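Local atomic coordinates of toxin coregulated pilin (Vibrio cholerae, PDB entry 3HRV), a protein that is the major building block of the toxin-coregulated pilus, a type IV pilus essential for bacterial aggregation and subsequent colonization of the host small intestine. Residues A30-N34 with V120-F124; K78-T82 with V105-T109; F143-D149 with S159-A165. All blocks are in the same frame, centred on the assembly; numbering follows the deposited sequence.

The three contacts mark different parts of one type IV pilin globular domain, built round an antiparallel sheet. Interaction 1 sets helix 24-44 against the loop after helix 110-120. Interaction 2, nested within it along the chain, joins loop 78-82 to strand 100-108. Their centres are about 14 Å apart and they touch, Asn32 ND2 with Lys78 O and Leu33 with Val105. Interaction 3 comes later, between two loops flanking the outer strand 155-158, its centre about 19 Å from that of interaction 1 and about 25 Å from that of interaction 2, which lies across the chain's centre. The first two contacts pack the helix and its neighbours on the sheet; the third joins loops at the sheet's outer edge.

Interaction 1: residues A30-N34 with V120-F124; sequences AQNLN and VGDMF
Met123 N donates to Val120 O at 2.9 Å; this bond, with Phe124 N to Gly121 O, belongs to the short 3-10 turn 121-123, which presents Val120, Met123 and Phe124 to helix 24-44. The packing belongs to the type IV pilin fold, in which the C-terminal half of the long N-terminal helix, here helix 24-44, packs on the antiparallel sheet; the turn between helix 110-120 and strand 126-131 borders that helix. No hydrogen bond joins the two segments, and the contact is mostly apolar, with a few carbonyl oxygens at its margin.

At one end the methyl of Ala30 is pressed onto a branch of Val120, CB to CG1 at 3.5 Å, closer than usual for two carbons. The second branch, CG2, sits between the backbone N and the carbonyl carbon of Val120 and meets Leu33 CD1 at 3.8 Å, the two side chains crossing at about a right angle. Phe124 meets the helix at Leu33: its CZ lies 4.0 Å from Leu33 CB, and Leu33 O approaches the ring at its edge, near the ring plane. Behind this layer Leu33 and Phe124 both touch Ile103 of strand 100-108 and Phe189 of strand 185-191, tying the contact to the sheet.

Met123 bends back at its last torsion (chi3 -19°), which carries CE in toward the helix backbone, 4.0 Å from Ala30 O, the carbonyl that already accepts from Asn34 N. Asn34 crosses the methionine nearly at right angles; its OD1 accepts from Gln37 NE2 and lies 3.8 Å from Met123 SD.

Interaction 2: residues K78-T82 with V105-T109; sequences KNPFT and VGGLT
The loop 78-82 runs beside strand 100-108, with Asn79 CA 6.2 Å from Val105 CA, and a turn closed by Thr82 N to Asn79 O (3.1 Å) brings Phe81 and Thr82 up to the same stretch. Asn79 carries the polar part of the contact. Chi1 of 174° swings its amide away from its own N and across to the strand, where ND2 donates to Gly106 O at 3.0 Å, tilted from that carbonyl's plane. Asn79 ND2 also donates to a water 2.9 Å away, and the same water accepts from Gly106 N, so Gly106 O is held directly and Gly106 N through the water. Asn79 OD1 accepts from Phe81 N at 2.8 Å, an Asx turn that helps fix the rotation of the amide. Across from it the strand turns a corner at a G1 beta bulge, Gly107 and Leu108 both facing Phe185 of strand 185-191; Gly107 adopts a positive phi (69°). Leu108 then lays CD2 over one face of the Phe81 ring, 3.9 Å from its centroid, as a CH-pi contact displaced toward the rim at CD1. The ring also packs against Asn25, Met26 and Ala29 of helix 24-44. Thr82 sets CG2 3.4 Å from Gly106 O, while its hydroxyl pairs with Thr84 OG1.

Interaction 3: residues F143-D149 with S159-A165; sequences FETSVAD and SIAPGSA
Ser159 OG donates to Ser146 O at 2.7 Å, almost straight onto the end of the carbonyl (C=O...donor angle 163°). Further along, Ala165 N donates to Ala148 O, also at 2.7 Å, from well above the carbonyl plane and, with a backbone bond of Ala165 to Ala150, forms the single bridge that pairs Asp149 with Ala165. Between these bonds Ser164 OG comes to Ala148 N, modelled so close that its exact length is doubtful. The methyl of Ala161 packs against carbonyls of the facing loop, with CB 3.3 Å from Glu144 O and 3.5 Å from Ser146 O. At the far end Ile160 holds CG1 between its backbone N and carbonyl carbon (chi1 63°), which aims CD1 into the angle between Phe143 CE2 and Glu144 CG, 3.8 Å from each. A water beside them donates to Phe143 O at 2.7 Å, accepts from Ile160 N and sits over the centre of the Phe143 ring.

The next shell sets these groups in place. A type II turn from Ala161 to Ser164, with Gly163 at positive phi, brings Ser164 and Ala165 back toward 147-149. Asp142 OD2 accepts from Glu144 N and Thr145 N, shaping the opposing loop, and Asn166 OD1 takes Ser159 N. Glu144 OE2 forms a salt bridge with Arg93 of strand 87-93, and the Ile160 side chain also touches Arg93. Both loops fall between Cys113 and Cys179, whose disulfide delimits the D-region of a type IV pilin. The direct bonds between the loops use hydroxyls, amides and carbonyls, so they probably depend little on ionisation, although the Asp142 carboxylate helps set the shape of 143-149.

Interaction 1: residues A30-N34 with V120-F124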
ATOM      1  N   ALA A  30      10.280   4.237  -2.427  1.00 21.86           N
ATOM      2  CA  ALA A  30       9.497   5.264  -3.105  1.00 23.15           C
ATOM      3  C   ALA A  30       9.526   5.071  -4.618  1.00 23.57           C
ATOM      4  O   ALA A  30       8.497   5.175  -5.289  1.00 23.55           O
ATOM      5  CB  ALA A  30      10.023   6.647  -2.739  1.00 24.19           C
ATOM      6  N   GLN A  31      10.706   4.783  -5.156  1.00 22.70           N
ATOM      7  CA  GLN A  31      10.851   4.577  -6.590  1.00 23.12           C
ATOM      8  C   GLN A  31      10.100   3.325  -7.027  1.00 22.26           C
ATOM      9  O   GLN A  31       9.406   3.326  -8.045  1.00 22.93           O
ATOM     10  CB  GLN A  31      12.327   4.439  -6.960  1.00 25.27           C
ATOM     11  CG  GLN A  31      13.161   5.671  -6.672  0.50 26.72           C
ATOM     12  CD  GLN A  31      14.644   5.415  -6.857  0.50 27.42           C
ATOM     13  OE1 GLN A  31      15.051   4.316  -7.234  0.50 29.57           O
ATOM     14  NE2 GLN A  31      15.459   6.428  -6.590  0.50 28.65           N
ATOM     15  N   ASN A  32      10.239   2.254  -6.253  1.00 21.24           N
ATOM     16  CA  ASN A  32       9.578   0.999  -6.577  1.00 18.67           C
ATOM     17  C   ASN A  32       8.060   1.109  -6.525  1.00 17.84           C
ATOM     18  O   ASN A  32       7.372   0.643  -7.431  1.00 18.02           O
ATOM     19  CB  ASN A  32      10.047  -0.108  -5.632  1.00 19.82           C
ATOM     20  CG  ASN A  32      11.489  -0.507  -5.875  1.00 19.64           C
ATOM     21  OD1 ASN A  32      12.165   0.050  -6.740  1.00 23.05           O
ATOM     22  ND2 ASN A  32      11.966  -1.480  -5.111  1.00 21.08           N
ATOM     23  N   LEU A  33       7.541   1.722  -5.467  1.00 17.08           N
ATOM     24  CA  LEU A  33       6.100   1.885  -5.333  1.00 16.62           C
ATOM     25  C   LEU A  33       5.548   2.680  -6.507  1.00 17.05           C
ATOM     26  O   LEU A  33       4.476   2.372  -7.024  1.00 16.94           O
ATOM     27  CB  LEU A  33       5.759   2.583  -4.015  1.00 16.03           C
ATOM     28  CG  LEU A  33       5.837   1.680  -2.782  1.00 16.84           C
ATOM     29  CD1 LEU A  33       5.857   2.526  -1.519  1.00 17.73           C
ATOM     30  CD2 LEU A  33       4.646   0.725  -2.774  1.00 17.85           C
ATOM     31  N   ASN A  34       6.286   3.697  -6.936  1.00 16.78           N
ATOM     32  CA  ASN A  34       5.843   4.514  -8.060  1.00 18.69           C
ATOM     33  C   ASN A  34       5.806   3.690  -9.343  1.00 17.97           C
ATOM     34  O   ASN A  34       4.809   3.690 -10.065  1.00 17.17           O
ATOM     35  CB  ASN A  34       6.775   5.713  -8.252  1.00 21.63           C
ATOM     36  CG  ASN A  34       6.058   6.914  -8.833  1.00 27.00           C
ATOM     37  OD1 ASN A  34       4.828   6.951  -8.880  1.00 28.46           O
ATOM     38  ND2 ASN A  34       6.824   7.900  -9.286  1.00 30.06           N
ATOM     39  N   VAL A 120       5.880   8.567   0.918  1.00 23.41           N
ATOM     40  CA  VAL A 120       5.253   8.172  -0.342  1.00 24.18           C
ATOM     41  C   VAL A 120       3.729   8.267  -0.317  1.00 24.54           C
ATOM     42  O   VAL A 120       3.071   8.082  -1.340  1.00 24.86           O
ATOM     43  CB  VAL A 120       5.641   6.724  -0.731  1.00 23.91           C
ATOM     44  CG1 VAL A 120       7.154   6.577  -0.746  1.00 24.75           C
ATOM     45  CG2 VAL A 120       5.018   5.733   0.235  1.00 24.73           C
ATOM     46  N   GLY A 121       3.177   8.562   0.853  1.00 25.71           N
ATOM     47  CA  GLY A 121       1.734   8.662   0.999  1.00 26.29           C
ATOM     48  C   GLY A 121       0.992   9.551   0.016  1.00 26.69           C
ATOM     49  O   GLY A 121      -0.120   9.221  -0.391  1.00 26.62           O
ATOM     50  N   ASP A 122       1.588  10.676  -0.368  1.00 27.44           N
ATOM     51  CA  ASP A 122       0.938  11.598  -1.297  1.00 29.10           C
ATOM     52  C   ASP A 122       0.695  11.009  -2.681  1.00 27.64           C
ATOM     53  O   ASP A 122      -0.114  11.525  -3.452  1.00 26.84           O
ATOM     54  CB  ASP A 122       1.758  12.883  -1.430  1.00 33.37           C
ATOM     55  CG  ASP A 122       3.066  12.665  -2.166  1.00 37.07           C
ATOM     56  OD1 ASP A 122       3.267  13.290  -3.229  1.00 41.78           O
ATOM     57  OD2 ASP A 122       3.890  11.861  -1.682  1.00 40.55           O
ATOM     58  N   MET A 123       1.503   9.751  -3.083  1.00 25.71           N
ATOM     59  CA  MET A 123       1.311   9.121  -4.380  1.00 25.56           C
ATOM     60  C   MET A 123       0.116   8.170  -4.392  1.00 23.03           C
ATOM     61  O   MET A 123      -0.306   7.713  -5.454  1.00 22.75           O
ATOM     62  CB  MET A 123       2.584   8.364  -4.776  1.00 29.22           C
ATOM     63  CG  MET A 123       3.797   9.244  -5.003  1.00 34.58           C
ATOM     64  SD  MET A 123       5.267   8.278  -5.398  1.00 42.64           S
ATOM     65  CE  MET A 123       4.789   6.685  -4.816  0.66 39.10           C
ATOM     66  N   PHE A 124      -0.495   8.005  -3.156  1.00 21.52           N
ATOM     67  CA  PHE A 124      -1.607   7.059  -3.061  1.00 19.16           C
ATOM     68  C   PHE A 124      -2.858   7.608  -2.389  1.00 19.79           C
ATOM     69  O   PHE A 124      -2.791   8.188  -1.310  1.00 20.43           O
ATOM     70  CB  PHE A 124      -1.176   5.802  -2.297  1.00 17.45           C
ATOM     71  CG  PHE A 124      -0.117   5.002  -2.991  1.00 16.34           C
ATOM     72  CD1 PHE A 124       1.230   5.224  -2.725  1.00 16.69           C
ATOM     73  CD2 PHE A 124      -0.466   4.032  -3.926  1.00 16.48           C
ATOM     74  CE1 PHE A 124       2.212   4.491  -3.382  1.00 16.00           C
ATOM     75  CE2 PHE A 124       0.508   3.294  -4.588  1.00 17.77           C
ATOM     76  CZ  PHE A 124       1.850   3.526  -4.315  1.00 16.85           C
TER

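Interaction 2: residues K78-T82 with V105-T109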
ATOM      1  N   LYS A  78      10.746  -5.320  -5.758  1.00 20.66           N
ATOM      2  CA  LYS A  78      11.220  -5.698  -4.438  1.00 21.08           C
ATOM      3  C   LYS A  78      10.895  -4.755  -3.292  1.00 20.12           C
ATOM      4  O   LYS A  78      10.828  -3.534  -3.449  1.00 20.59           O
ATOM      5  CB  LYS A  78      12.736  -5.907  -4.471  1.00 22.37           C
ATOM      6  CG  LYS A  78      13.185  -7.079  -5.320  1.00 23.55           C
ATOM      7  CD  LYS A  78      14.021  -8.055  -4.507  0.50 25.38           C
ATOM      8  CE  LYS A  78      14.852  -8.950  -5.409  0.50 26.33           C
ATOM      9  NZ  LYS A  78      16.227  -8.416  -5.604  0.50 27.16           N
ATOM     10  N   ASN A  79      10.674  -5.360  -2.131  1.00 19.60           N
ATOM     11  CA  ASN A  79      10.426  -4.636  -0.900  1.00 19.84           C
ATOM     12  C   ASN A  79      11.857  -4.467  -0.393  1.00 20.97           C
ATOM     13  O   ASN A  79      12.499  -5.442  -0.009  1.00 21.29           O
ATOM     14  CB  ASN A  79       9.624  -5.508   0.064  1.00 18.77           C
ATOM     15  CG  ASN A  79       9.450  -4.869   1.427  1.00 18.92           C
ATOM     16  OD1 ASN A  79      10.290  -4.088   1.876  1.00 20.17           O
ATOM     17  ND2 ASN A  79       8.363  -5.216   2.106  1.00 16.96           N
ATOM     18  N   PRO A  80      12.302  -3.191  -0.137  1.00 22.44           N
ATOM     19  CA  PRO A  80      13.749  -3.054   0.054  1.00 23.44           C
ATOM     20  C   PRO A  80      14.254  -3.440   1.442  1.00 25.07           C
ATOM     21  O   PRO A  80      15.436  -3.743   1.612  1.00 27.10           O
ATOM     22  CB  PRO A  80      13.999  -1.576  -0.249  1.00 24.38           C
ATOM     23  CG  PRO A  80      12.889  -1.220  -1.187  1.00 25.05           C
ATOM     24  CD  PRO A  80      11.711  -1.907  -0.548  1.00 21.79           C
ATOM     25  N   PHE A  81      12.978  -3.514   2.298  1.00 23.36           N
ATOM     26  CA  PHE A  81      13.135  -3.862   3.704  1.00 23.57           C
ATOM     27  C   PHE A  81      13.200  -5.403   3.996  1.00 23.84           C
ATOM     28  O   PHE A  81      13.561  -5.817   5.101  1.00 27.02           O
ATOM     29  CB  PHE A  81      12.059  -3.154   4.530  1.00 21.65           C
ATOM     30  CG  PHE A  81      11.923  -1.693   4.213  1.00 22.75           C
ATOM     31  CD1 PHE A  81      10.958  -1.251   3.312  1.00 22.74           C
ATOM     32  CD2 PHE A  81      12.781  -0.759   4.786  1.00 23.59           C
ATOM     33  CE1 PHE A  81      10.849   0.099   2.984  1.00 22.88           C
ATOM     34  CE2 PHE A  81      12.681   0.594   4.464  1.00 24.31           C
ATOM     35  CZ  PHE A  81      11.712   1.025   3.560  1.00 24.19           C
ATOM     36  N   THR A  82      12.697  -6.169   3.048  1.00 22.56           N
ATOM     37  CA  THR A  82      12.649  -7.612   3.258  1.00 22.65           C
ATOM     38  C   THR A  82      13.459  -8.360   2.209  1.00 21.80           C
ATOM     39  O   THR A  82      13.876  -9.491   2.432  1.00 21.38           O
ATOM     40  CB  THR A  82      11.213  -8.148   3.196  1.00 23.92           C
ATOM     41  OG1 THR A  82      10.701  -7.970   1.870  1.00 22.29           O
ATOM     42  CG2 THR A  82      10.320  -7.415   4.191  1.00 24.56           C
ATOM     43  N   VAL A 105       3.677  -3.400   1.543  1.00 14.78           N
ATOM     44  CA  VAL A 105       5.066  -3.317   1.965  1.00 15.34           C
ATOM     45  C   VAL A 105       5.092  -3.743   3.425  1.00 15.20           C
ATOM     46  O   VAL A 105       4.715  -2.970   4.312  1.00 15.11           O
ATOM     47  CB  VAL A 105       5.597  -1.870   1.848  1.00 14.40           C
ATOM     48  CG1 VAL A 105       7.093  -1.835   2.132  1.00 15.73           C
ATOM     49  CG2 VAL A 105       5.307  -1.323   0.451  1.00 16.47           C
ATOM     50  N   GLY A 106       5.528  -4.978   3.660  1.00 15.86           N
ATOM     51  CA  GLY A 106       5.576  -5.505   5.013  1.00 18.11           C
ATOM     52  C   GLY A 106       6.960  -5.584   5.629  1.00 18.27           C
ATOM     53  O   GLY A 106       7.942  -5.124   5.046  1.00 16.63           O
ATOM     54  N   GLY A 107       7.027  -6.171   6.821  1.00 17.93           N
ATOM     55  CA  GLY A 107       8.290  -6.313   7.525  1.00 19.28           C
ATOM     56  C   GLY A 107       8.849  -4.993   8.022  1.00 19.51           C
ATOM     57  O   GLY A 107      10.046  -4.879   8.281  1.00 21.74           O
ATOM     58  N   LEU A 108       7.979  -3.999   8.173  1.00 17.40           N
ATOM     59  CA  LEU A 108       8.398  -2.672   8.610  1.00 17.71           C
ATOM     60  C   LEU A 108       8.431  -2.462  10.120  1.00 18.42           C
ATOM     61  O   LEU A 108       7.508  -2.856  10.834  1.00 18.39           O
ATOM     62  CB  LEU A 108       7.469  -1.615   8.011  1.00 18.55           C
ATOM     63  CG  LEU A 108       7.305  -1.601   6.492  1.00 17.50           C
ATOM     64  CD1 LEU A 108       6.179  -0.657   6.114  1.00 19.77           C
ATOM     65  CD2 LEU A 108       8.604  -1.172   5.838  1.00 20.33           C
ATOM     66  N   THR A 109       9.498  -1.839  10.604  1.00 18.01           N
ATOM     67  CA  THR A 109       9.585  -1.522  12.021  1.00 17.73           C
ATOM     68  C   THR A 109       8.669  -0.310  12.147  1.00 16.80           C
ATOM     69  O   THR A 109       8.236   0.248  11.136  1.00 16.17           O
ATOM     70  CB  THR A 109      11.002  -1.089  12.432  1.00 17.48           C
ATOM     71  OG1 THR A 109      11.381   0.073  11.685  1.00 18.80           O
ATOM     72  CG2 THR A 109      11.997  -2.205  12.179  1.00 18.59           C
TER
HETATM   73  O   HOH W   1       5.923  -6.438   1.143  1.00 26.45           O

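Interaction 3: residues F143-D149 with S159-A165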
ATOM      1  N   PHE A 143     -11.777   0.372  -1.171  1.00 19.54           N
ATOM      2  CA  PHE A 143     -11.144   1.592  -1.650  1.00 20.06           C
ATOM      3  C   PHE A 143     -12.011   2.840  -1.531  1.00 21.02           C
ATOM      4  O   PHE A 143     -11.512   3.920  -1.213  1.00 21.51           O
ATOM      5  CB  PHE A 143     -10.728   1.414  -3.114  1.00 19.60           C
ATOM      6  CG  PHE A 143      -9.975   2.584  -3.688  1.00 19.09           C
ATOM      7  CD1 PHE A 143      -8.603   2.715  -3.485  1.00 20.87           C
ATOM      8  CD2 PHE A 143     -10.633   3.554  -4.439  1.00 20.18           C
ATOM      9  CE1 PHE A 143      -7.898   3.793  -4.025  1.00 20.21           C
ATOM     10  CE2 PHE A 143      -9.941   4.635  -4.981  1.00 19.72           C
ATOM     11  CZ  PHE A 143      -8.568   4.756  -4.775  1.00 20.09           C
ATOM     12  N   GLU A 144     -13.310   2.699  -1.771  1.00 21.95           N
ATOM     13  CA  GLU A 144     -14.192   3.857  -1.725  1.00 22.94           C
ATOM     14  C   GLU A 144     -15.109   3.982  -0.514  1.00 22.97           C
ATOM     15  O   GLU A 144     -15.512   5.092  -0.167  1.00 25.38           O
ATOM     16  CB  GLU A 144     -15.026   3.915  -3.010  1.00 23.48           C
ATOM     17  CG  GLU A 144     -15.889   5.166  -3.144  1.00 24.37           C
ATOM     18  CD  GLU A 144     -16.375   5.392  -4.564  0.50 23.49           C
ATOM     19  OE1 GLU A 144     -17.079   6.397  -4.800  0.50 24.69           O
ATOM     20  OE2 GLU A 144     -16.052   4.567  -5.446  0.50 22.91           O
ATOM     21  N   THR A 145     -15.437   2.871   0.138  1.00 22.72           N
ATOM     22  CA  THR A 145     -16.336   2.948   1.286  1.00 24.47           C
ATOM     23  C   THR A 145     -15.684   2.828   2.662  1.00 24.39           C
ATOM     24  O   THR A 145     -16.342   3.052   3.680  1.00 25.54           O
ATOM     25  CB  THR A 145     -17.477   1.909   1.171  1.00 24.24           C
ATOM     26  OG1 THR A 145     -16.932   0.586   1.163  1.00 25.79           O
ATOM     27  CG2 THR A 145     -18.268   2.135  -0.107  1.00 26.06           C
ATOM     28  N   SER A 146     -14.403   2.478   2.711  1.00 23.73           N
ATOM     29  CA  SER A 146     -13.719   2.386   3.999  1.00 23.29           C
ATOM     30  C   SER A 146     -13.353   3.801   4.436  1.00 22.67           C
ATOM     31  O   SER A 146     -12.543   4.468   3.792  1.00 22.26           O
ATOM     32  CB  SER A 146     -12.449   1.531   3.895  1.00 23.26           C
ATOM     33  OG  SER A 146     -12.762   0.152   3.808  1.00 25.47           O
ATOM     34  N   VAL A 147     -13.960   4.258   5.528  1.00 22.14           N
ATOM     35  CA  VAL A 147     -13.707   5.600   6.038  1.00 23.10           C
ATOM     36  C   VAL A 147     -12.416   5.666   6.843  1.00 22.89           C
ATOM     37  O   VAL A 147     -12.224   4.915   7.799  1.00 23.80           O
ATOM     38  CB  VAL A 147     -14.876   6.084   6.917  1.00 23.21           C
ATOM     39  CG1 VAL A 147     -14.577   7.469   7.472  1.00 24.75           C
ATOM     40  CG2 VAL A 147     -16.156   6.109   6.096  1.00 23.70           C
ATOM     41  N   ALA A 148     -11.537   6.580   6.450  1.00 22.32           N
ATOM     42  CA  ALA A 148     -10.256   6.746   7.121  1.00 22.92           C
ATOM     43  C   ALA A 148     -10.365   7.492   8.444  1.00 23.58           C
ATOM     44  O   ALA A 148     -11.197   8.388   8.603  1.00 24.60           O
ATOM     45  CB  ALA A 148      -9.290   7.476   6.205  1.00 20.98           C
ATOM     46  N   ASP A 149      -9.515   7.103   9.390  1.00 23.61           N
ATOM     47  CA  ASP A 149      -9.457   7.743  10.698  1.00 23.31           C
ATOM     48  C   ASP A 149      -7.991   7.739  11.115  1.00 22.46           C
ATOM     49  O   ASP A 149      -7.558   6.914  11.920  1.00 21.45           O
ATOM     50  CB  ASP A 149     -10.288   6.981  11.730  1.00 26.09           C
ATOM     51  CG  ASP A 149     -10.504   7.783  13.004  1.00 28.51           C
ATOM     52  OD1 ASP A 149      -9.760   8.764  13.218  1.00 29.42           O
ATOM     53  OD2 ASP A 149     -11.408   7.432  13.791  1.00 32.00           O
ATOM     54  N   SER A 159      -8.294   7.596   2.500  1.00 19.89           N
ATOM     55  CA  SER A 159      -9.168   7.020   1.479  1.00 20.80           C
ATOM     56  C   SER A 159     -10.021   8.135   0.887  1.00 23.15           C
ATOM     57  O   SER A 159     -10.089   9.233   1.442  1.00 24.53           O
ATOM     58  CB  SER A 159     -10.078   5.947   2.079  1.00 20.53           C
ATOM     59  OG  SER A 159     -11.241   6.525   2.648  1.00 22.93           O
ATOM     60  N   ILE A 160     -10.673   7.856  -0.237  1.00 23.82           N
ATOM     61  CA  ILE A 160     -11.509   8.856  -0.887  1.00 24.90           C
ATOM     62  C   ILE A 160     -12.911   8.928  -0.292  1.00 26.82           C
ATOM     63  O   ILE A 160     -13.724   9.754  -0.715  1.00 27.89           O
ATOM     64  CB  ILE A 160     -11.637   8.595  -2.405  1.00 24.45           C
ATOM     65  CG1 ILE A 160     -12.326   7.251  -2.659  1.00 24.36           C
ATOM     66  CG2 ILE A 160     -10.257   8.614  -3.053  1.00 23.50           C
ATOM     67  CD1 ILE A 160     -12.716   7.031  -4.106  1.00 25.26           C
ATOM     68  N   ALA A 161     -13.318   8.131   0.603  1.00 28.39           N
ATOM     69  CA  ALA A 161     -14.611   8.018   1.273  1.00 30.47           C
ATOM     70  C   ALA A 161     -15.004   9.357   1.900  1.00 32.23           C
ATOM     71  O   ALA A 161     -14.198  10.000   2.572  1.00 32.15           O
ATOM     72  CB  ALA A 161     -14.554   6.937   2.338  1.00 28.90           C
ATOM     73  N   PRO A 162     -16.145   9.989   1.255  1.00 33.82           N
ATOM     74  CA  PRO A 162     -16.884  10.755   2.263  1.00 35.21           C
ATOM     75  C   PRO A 162     -16.823  10.093   3.783  1.00 34.49           C
ATOM     76  O   PRO A 162     -17.646   9.017   3.959  1.00 37.17           O
ATOM     77  CB  PRO A 162     -18.311  10.254   2.086  1.00 35.08           C
ATOM     78  CG  PRO A 162     -18.385  10.042   0.618  1.00 35.59           C
ATOM     79  CD  PRO A 162     -17.076   9.340   0.314  1.00 34.88           C
ATOM     80  N   GLY A 163     -16.588  11.329   4.459  1.00 34.67           N
ATOM     81  CA  GLY A 163     -16.357  11.446   5.817  1.00 33.61           C
ATOM     82  C   GLY A 163     -14.961  10.942   6.298  1.00 33.02           C
ATOM     83  O   GLY A 163     -14.906  10.740   7.510  1.00 33.86           O
ATOM     84  N   SER A 164     -14.080  10.660   5.510  1.00 31.88           N
ATOM     85  CA  SER A 164     -12.831  10.133   6.041  1.00 30.17           C
ATOM     86  C   SER A 164     -11.918  11.235   6.575  1.00 28.81           C
ATOM     87  O   SER A 164     -11.825  12.322   6.000  1.00 29.77           O
ATOM     88  CB  SER A 164     -12.020   9.346   5.013  0.65 30.54           C
ATOM     89  OG  SER A 164     -12.618   8.090   4.758  0.65 31.59           O
ATOM     90  N   ALA A 165     -11.258  10.943   7.691  1.00 27.32           N
ATOM     91  CA  ALA A 165     -10.321  11.872   8.312  1.00 25.93           C
ATOM     92  C   ALA A 165      -8.942  11.381   7.886  1.00 24.06           C
ATOM     93  O   ALA A 165      -8.322  10.569   8.572  1.00 23.67           O
ATOM     94  CB  ALA A 165     -10.462  11.830   9.825  1.00 26.01           C
TER
HETATM   95  O   HOH W   2      -9.327   5.532  -1.464  1.00 19.70           O